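Local atomic coordinates of YfkN protein (PDB entry 3GVE), a protein that belongs to the calcineurin-like phosphoesterase family of metal-dependent proteins and carries a manganese and a magnesium ion in neighbouring, bridged sites. Residues 267-272 / 303-308; 11-16 / 289-294. All blocks are in the same frame, centred on the assembly; numbering follows the deposited sequence. Where two conformers were deposited one is given.

In the fold
Both contacts reach the sheet in which strands 57-61, 9-17, 286-297 and 300-312 lie in that order. Contact 2 is buried and joins two neighbouring strands inside it, 9-17 and 286-297, by regular antiparallel pairing. Contact 1 is partly buried and lies farther from the centre of the chain; there an edge strand, 300-312, meets the turn between strands 265-266 and 271-272, which belong to the other sheet. The chemistry follows the place: contact 2 combines backbone bonds, aliphatic packing and one shared carboxylate oxygen, whereas contact 1 has a single backbone bond, a salt bridge and bridging waters. Strand 286-297 pairs with both 9-17 and 300-312, so the contacts touch.

Contact 1 of 2, residues 267-272 / 303-308; sequences VEKGTI and VADSKG
Lys269 reaches strand 300-312 with both its backbone and its side chain, from the turn of a beta hairpin that joins strands 265-266 and 271-272 and contains a G1 beta bulge. Its carbonyl O accepts the amide of Gly308 at 2.8 Å (N-H...O 162°), the donor tilted out of the carbonyl plane, and the same oxygen takes a CA-H...O contact from Lys307 CA at 3.2 Å. The side chain bends at chi3 and chi4 and crosses Asp305 at about a right angle. Lys269 NZ ends 2.9 Å from Asp305 OD1, a salt bridge that uses the syn lone pair of the oxygen, while Lys269 CE passes 3.6 Å from Ser306 O. A water accepts from Lys269 NZ and donates to Ser306 O, tying the ammonium group to the strand backbone as well. Lys307 extends until a bend at chi4 and reaches the turn through a second water, which receives a bond from Lys307 NZ and gives one each to Glu268 O and Gly308 O. Gly270, at positive phi (64°), brings its CA to 3.5 Å from Gly308 O in a CA-H...O contact. Thr271 CG2 rests 3.9 Å from Ser306 OG in a purely van der Waals touch.

In the second shell, Asn266 OD1 accepts the amide of Lys269 and Gly270 bonds to the backbone of Val277, both bonds tying the turn to its own sheet. Strand 300-312 is paired in turn with strand 286-297, where Ala304 and Asp305 both face Lys293 in a classic beta bulge. The carboxylate that meets Lys269 is also tied locally, Asp305 OD1 accepting a weak bond from Ser306 N at 3.0 Å.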
loop_
_atom_site.group_PDB
_atom_site.type_symbol
_atom_site.label_atom_id
_atom_site.label_comp_id
_atom_site.label_asym_id
_atom_site.label_seq_id
_atom_site.Cartn_x
_atom_site.Cartn_y
_atom_site.Cartn_z
ATOM N N VAL A 267 12.819 -20.404 -16.113
ATOM C CA VAL A 267 12.918 -20.016 -14.719
ATOM C C VAL A 267 14.305 -20.177 -14.147
ATOM O O VAL A 267 14.779 -19.304 -13.456
ATOM C CB VAL A 267 11.822 -20.665 -13.834
ATOM C CG1 VAL A 267 12.023 -20.285 -12.395
ATOM C CG2 VAL A 267 10.409 -20.324 -14.366
ATOM N N GLU A 268 14.946 -21.284 -14.479
ATOM C CA GLU A 268 16.282 -21.540 -13.978
ATOM C C GLU A 268 17.225 -20.426 -14.418
ATOM O O GLU A 268 17.991 -19.927 -13.618
ATOM C CB GLU A 268 16.769 -22.917 -14.444
ATOM C CG GLU A 268 15.914 -24.094 -13.921
ATOM C CD GLU A 268 15.793 -24.085 -12.403
ATOM O OE1 GLU A 268 14.687 -23.902 -11.871
ATOM O OE2 GLU A 268 16.818 -24.240 -11.728
ATOM N N LYS A 269 17.138 -20.006 -15.678
ATOM C CA LYS A 269 18.030 -18.945 -16.168
ATOM C C LYS A 269 17.484 -17.546 -15.954
ATOM O O LYS A 269 18.239 -16.582 -16.121
ATOM C CB LYS A 269 18.383 -19.173 -17.618
ATOM C CG LYS A 269 19.106 -20.523 -17.848
ATOM C CD LYS A 269 19.554 -20.568 -19.256
ATOM C CE LYS A 269 20.863 -19.748 -19.491
ATOM N NZ LYS A 269 22.127 -20.396 -19.102
ATOM N N GLY A 270 16.220 -17.421 -15.597
ATOM C CA GLY A 270 15.557 -16.122 -15.479
ATOM C C GLY A 270 15.465 -15.402 -16.774
ATOM O O GLY A 270 15.842 -14.197 -16.832
ATOM N N THR A 271 14.994 -16.039 -17.826
ATOM C CA THR A 271 14.874 -15.423 -19.154
ATOM C C THR A 271 13.493 -15.505 -19.784
ATOM O O THR A 271 12.756 -16.449 -19.488
ATOM C CB THR A 271 15.955 -16.034 -20.156
ATOM O OG1 THR A 271 15.692 -17.427 -20.264
ATOM C CG2 THR A 271 17.367 -15.800 -19.748
ATOM N N ILE A 272 13.202 -14.580 -20.668
ATOM C CA ILE A 272 11.998 -14.651 -21.477
ATOM C C ILE A 272 12.489 -14.463 -22.911
ATOM O O ILE A 272 13.133 -13.477 -23.222
ATOM C CB ILE A 272 10.962 -13.562 -21.091
ATOM C CG1 ILE A 272 10.656 -13.605 -19.584
ATOM C CG2 ILE A 272 9.680 -13.732 -21.937
ATOM C CD1 ILE A 272 9.658 -12.549 -19.135
ATOM N N VAL A 303 25.739 -11.490 -26.461
ATOM C CA VAL A 303 25.595 -12.135 -25.179
ATOM C C VAL A 303 25.673 -13.641 -25.360
ATOM O O VAL A 303 24.773 -14.273 -25.887
ATOM C CB VAL A 303 24.266 -11.789 -24.519
ATOM C CG1 VAL A 303 24.158 -12.478 -23.175
ATOM C CG2 VAL A 303 24.131 -10.291 -24.370
ATOM N N ALA A 304 26.776 -14.187 -24.894
ATOM C CA ALA A 304 27.083 -15.619 -25.014
ATOM C C ALA A 304 26.264 -16.402 -23.981
ATOM O O ALA A 304 25.932 -17.575 -24.199
ATOM C CB ALA A 304 28.525 -15.844 -24.797
ATOM N N ASP A 305 26.038 -15.838 -22.803
ATOM C CA ASP A 305 25.270 -16.522 -21.747
ATOM C C ASP A 305 24.696 -15.442 -20.844
ATOM O O ASP A 305 25.213 -14.350 -20.813
ATOM C CB ASP A 305 26.166 -17.478 -20.947
ATOM C CG ASP A 305 25.380 -18.488 -20.093
ATOM O OD1 ASP A 305 24.190 -18.676 -20.313
ATOM O OD2 ASP A 305 25.998 -19.106 -19.210
ATOM N N SER A 306 23.627 -15.759 -20.124
ATOM C CA SER A 306 22.952 -14.715 -19.291
ATOM C C SER A 306 22.244 -15.390 -18.165
ATOM O O SER A 306 21.926 -16.591 -18.217
ATOM C CB SER A 306 21.970 -13.933 -20.126
ATOM O OG SER A 306 20.980 -14.734 -20.587
ATOM N N LYS A 307 21.927 -14.647 -17.125
ATOM C CA LYS A 307 21.094 -15.155 -16.040
ATOM C C LYS A 307 20.382 -13.966 -15.392
ATOM O O LYS A 307 21.021 -12.929 -15.228
ATOM C CB LYS A 307 21.977 -15.853 -15.008
ATOM C CG LYS A 307 21.226 -16.500 -13.849
ATOM C CD LYS A 307 22.220 -17.164 -12.881
ATOM C CE LYS A 307 21.581 -17.533 -11.572
ATOM N NZ LYS A 307 20.664 -18.626 -11.726
ATOM N N GLY A 308 19.097 -14.117 -15.031
ATOM C CA GLY A 308 18.375 -13.170 -14.185
ATOM C C GLY A 308 18.054 -13.806 -12.860
ATOM O O GLY A 308 17.520 -14.946 -12.837
HETATM O O HOH W 1 18.202 -17.464 -12.134
HETATM O O HOH W 2 22.274 -18.966 -16.367
#

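Contact 2 of 2, residues 11-16 / 289-294; sequences HLSILA and VIDLKL
His11 lays the NE2 edge of its imidazole over the carboxylate of Asp291, two residues along from its directly paired partner Lys293. CG is anti to the backbone N (chi1 176°), and His11 NE2 donates to Asp291 OD1 at 2.8 Å. The oxygen lies near the ring plane, but the donor stands above the carboxylate plane; the two flat groups are turned 49° apart. Ser13 OG donates to the same Asp291 OD1 at 2.9 Å, arriving nearly along the C-O axis, so two side chains of one strand grip one oxygen of the next. Leu292 O sits at the ring edge, 3.6 Å from His11 CD2.

The strands run antiparallel, 163° between their directions. Leu12 with Leu292 and Ile14 with Ile290 are hydrogen-bonded pairs, each closed by two N-H...O bonds; His11 with Lys293, Ser13 with Asp291 and Leu15 with Val289 are non-hydrogen-bonded, and the CA-H groups of Ser13, Asp291 and Val289 turn to Ile290 O, Leu12 O and Ile14 O. On the face of Leu12 and Ile14 the packing is aliphatic: Ile14 CD1 touches Leu292 CD1 at 4.1 Å and Ile290 CG2 at 4.2 Å, Ile14 and Ile290 lying side by side. Ile212 and Val210 of strand 210-215 and Ala244 of strand 244-247 cover this face, placing it in the interior between the two sheets, as in the beta-sandwich core of calcineurin-like phosphoesterases. On the opposite face Leu15 CD2 meets Val289 CG2 at 4.0 Å, and strand 57-61 flanks 11-16 on its other edge.

Asn54 ND2 bonds Ser13 OG and His11 O, a second shell holding the serine hydroxyl. The two donors on Asp291 OD1 would hold negative charge on that oxygen and probably favour the ionised carboxylate, which may in turn favour a protonated His11.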
loop_
_atom_site.group_PDB
_atom_site.type_symbol
_atom_site.label_atom_id
_atom_site.label_comp_id
_atom_site.label_asym_id
_atom_site.label_seq_id
_atom_site.Cartn_x
_atom_site.Cartn_y
_atom_site.Cartn_z
ATOM N N HIS A 11 32.423 -10.374 -18.156
ATOM C CA HIS A 11 31.273 -10.626 -17.299
ATOM C C HIS A 11 30.743 -9.268 -16.829
ATOM O O HIS A 11 31.413 -8.599 -16.077
ATOM C CB HIS A 11 31.674 -11.522 -16.123
ATOM C CG HIS A 11 30.577 -11.767 -15.136
ATOM N ND1 HIS A 11 30.831 -12.172 -13.844
ATOM C CD2 HIS A 11 29.234 -11.656 -15.238
ATOM C CE1 HIS A 11 29.691 -12.322 -13.199
ATOM N NE2 HIS A 11 28.707 -11.995 -14.015
ATOM N N LEU A 12 29.574 -8.880 -17.297
ATOM C CA LEU A 12 28.943 -7.634 -16.900
ATOM C C LEU A 12 27.761 -7.965 -15.972
ATOM O O LEU A 12 26.959 -8.822 -16.280
ATOM C CB LEU A 12 28.458 -6.897 -18.154
ATOM C CG LEU A 12 27.695 -5.596 -17.930
ATOM C CD1 LEU A 12 28.605 -4.573 -17.256
ATOM C CD2 LEU A 12 27.174 -5.062 -19.247
ATOM N N SER A 13 27.690 -7.304 -14.822
ATOM C CA SER A 13 26.576 -7.491 -13.897
ATOM C C SER A 13 25.741 -6.226 -13.866
ATOM O O SER A 13 26.271 -5.133 -13.858
ATOM C CB SER A 13 27.089 -7.780 -12.498
ATOM O OG SER A 13 27.737 -9.025 -12.444
ATOM N N ILE A 14 24.428 -6.388 -13.851
ATOM C CA ILE A 14 23.523 -5.256 -13.740
ATOM C C ILE A 14 22.698 -5.454 -12.485
ATOM O O ILE A 14 22.032 -6.455 -12.347
ATOM C CB ILE A 14 22.566 -5.182 -14.962
ATOM C CG1 ILE A 14 23.343 -5.092 -16.282
ATOM C CG2 ILE A 14 21.622 -3.991 -14.836
ATOM C CD1 ILE A 14 22.555 -5.604 -17.454
ATOM N N LEU A 15 22.763 -4.490 -11.580
ATOM C CA LEU A 15 21.957 -4.511 -10.353
ATOM C C LEU A 15 20.795 -3.541 -10.513
ATOM O O LEU A 15 20.983 -2.479 -11.069
ATOM C CB LEU A 15 22.813 -4.091 -9.169
ATOM C CG LEU A 15 24.161 -4.816 -9.018
ATOM C CD1 LEU A 15 24.866 -4.295 -7.771
ATOM C CD2 LEU A 15 23.985 -6.328 -8.942
ATOM N N ALA A 16 19.611 -3.914 -10.029
ATOM C CA ALA A 16 18.400 -3.127 -10.296
ATOM C C ALA A 16 17.451 -3.005 -9.123
ATOM O O ALA A 16 17.147 -4.009 -8.456
ATOM C CB ALA A 16 17.633 -3.718 -11.486
ATOM N N VAL A 289 19.359 -8.877 -10.173
ATOM C CA VAL A 289 20.738 -9.127 -10.585
ATOM C C VAL A 289 20.721 -9.837 -11.924
ATOM O O VAL A 289 20.224 -10.936 -12.026
ATOM C CB VAL A 289 21.509 -9.994 -9.537
ATOM C CG1 VAL A 289 22.958 -10.200 -9.968
ATOM C CG2 VAL A 289 21.443 -9.356 -8.157
ATOM N N ILE A 290 21.266 -9.186 -12.942
ATOM C CA ILE A 290 21.450 -9.823 -14.237
ATOM C C ILE A 290 22.939 -9.960 -14.548
ATOM O O ILE A 290 23.684 -9.012 -14.456
ATOM C CB ILE A 290 20.754 -9.026 -15.357
ATOM C CG1 ILE A 290 19.235 -9.142 -15.191
ATOM C CG2 ILE A 290 21.202 -9.492 -16.718
ATOM C CD1 ILE A 290 18.434 -8.371 -16.227
ATOM N N ASP A 291 23.339 -11.169 -14.909
ATOM C CA ASP A 291 24.710 -11.446 -15.330
ATOM C C ASP A 291 24.708 -11.679 -16.831
ATOM O O ASP A 291 23.924 -12.450 -17.339
ATOM C CB ASP A 291 25.269 -12.658 -14.578
ATOM C CG ASP A 291 25.440 -12.375 -13.095
ATOM O OD1 ASP A 291 26.298 -11.574 -12.745
ATOM O OD2 ASP A 291 24.671 -12.925 -12.291
ATOM N N LEU A 292 25.581 -10.958 -17.518
ATOM C CA LEU A 292 25.818 -11.143 -18.949
ATOM C C LEU A 292 27.247 -11.617 -19.167
ATOM O O LEU A 292 28.169 -11.029 -18.644
ATOM C CB LEU A 292 25.620 -9.836 -19.709
ATOM C CG LEU A 292 24.231 -9.180 -19.630
ATOM C CD1 LEU A 292 24.150 -7.902 -20.441
ATOM C CD2 LEU A 292 23.130 -10.179 -20.022
ATOM N N LYS A 293 27.372 -12.638 -20.035
ATOM C CA LYS A 293 28.770 -13.008 -20.529
ATOM C C LYS A 293 28.796 -12.564 -21.983
ATOM O O LYS A 293 28.102 -13.049 -22.830
ATOM C CB LYS A 293 28.999 -14.494 -20.420
ATOM C CG LYS A 293 29.045 -14.952 -19.055
ATOM C CD LYS A 293 29.253 -16.475 -18.895
ATOM C CE LYS A 293 29.317 -16.897 -17.448
ATOM N NZ LYS A 293 29.505 -18.456 -17.314
ATOM N N LEU A 294 29.529 -11.567 -22.211
ATOM C CA LEU A 294 29.731 -10.903 -23.494
ATOM C C LEU A 294 30.957 -11.444 -24.211
ATOM O O LEU A 294 31.967 -11.707 -23.599
ATOM C CB LEU A 294 29.905 -9.392 -23.328
ATOM C CG LEU A 294 28.934 -8.652 -22.413
ATOM C CD1 LEU A 294 29.339 -7.196 -22.357
ATOM C CD2 LEU A 294 27.566 -8.791 -22.993
#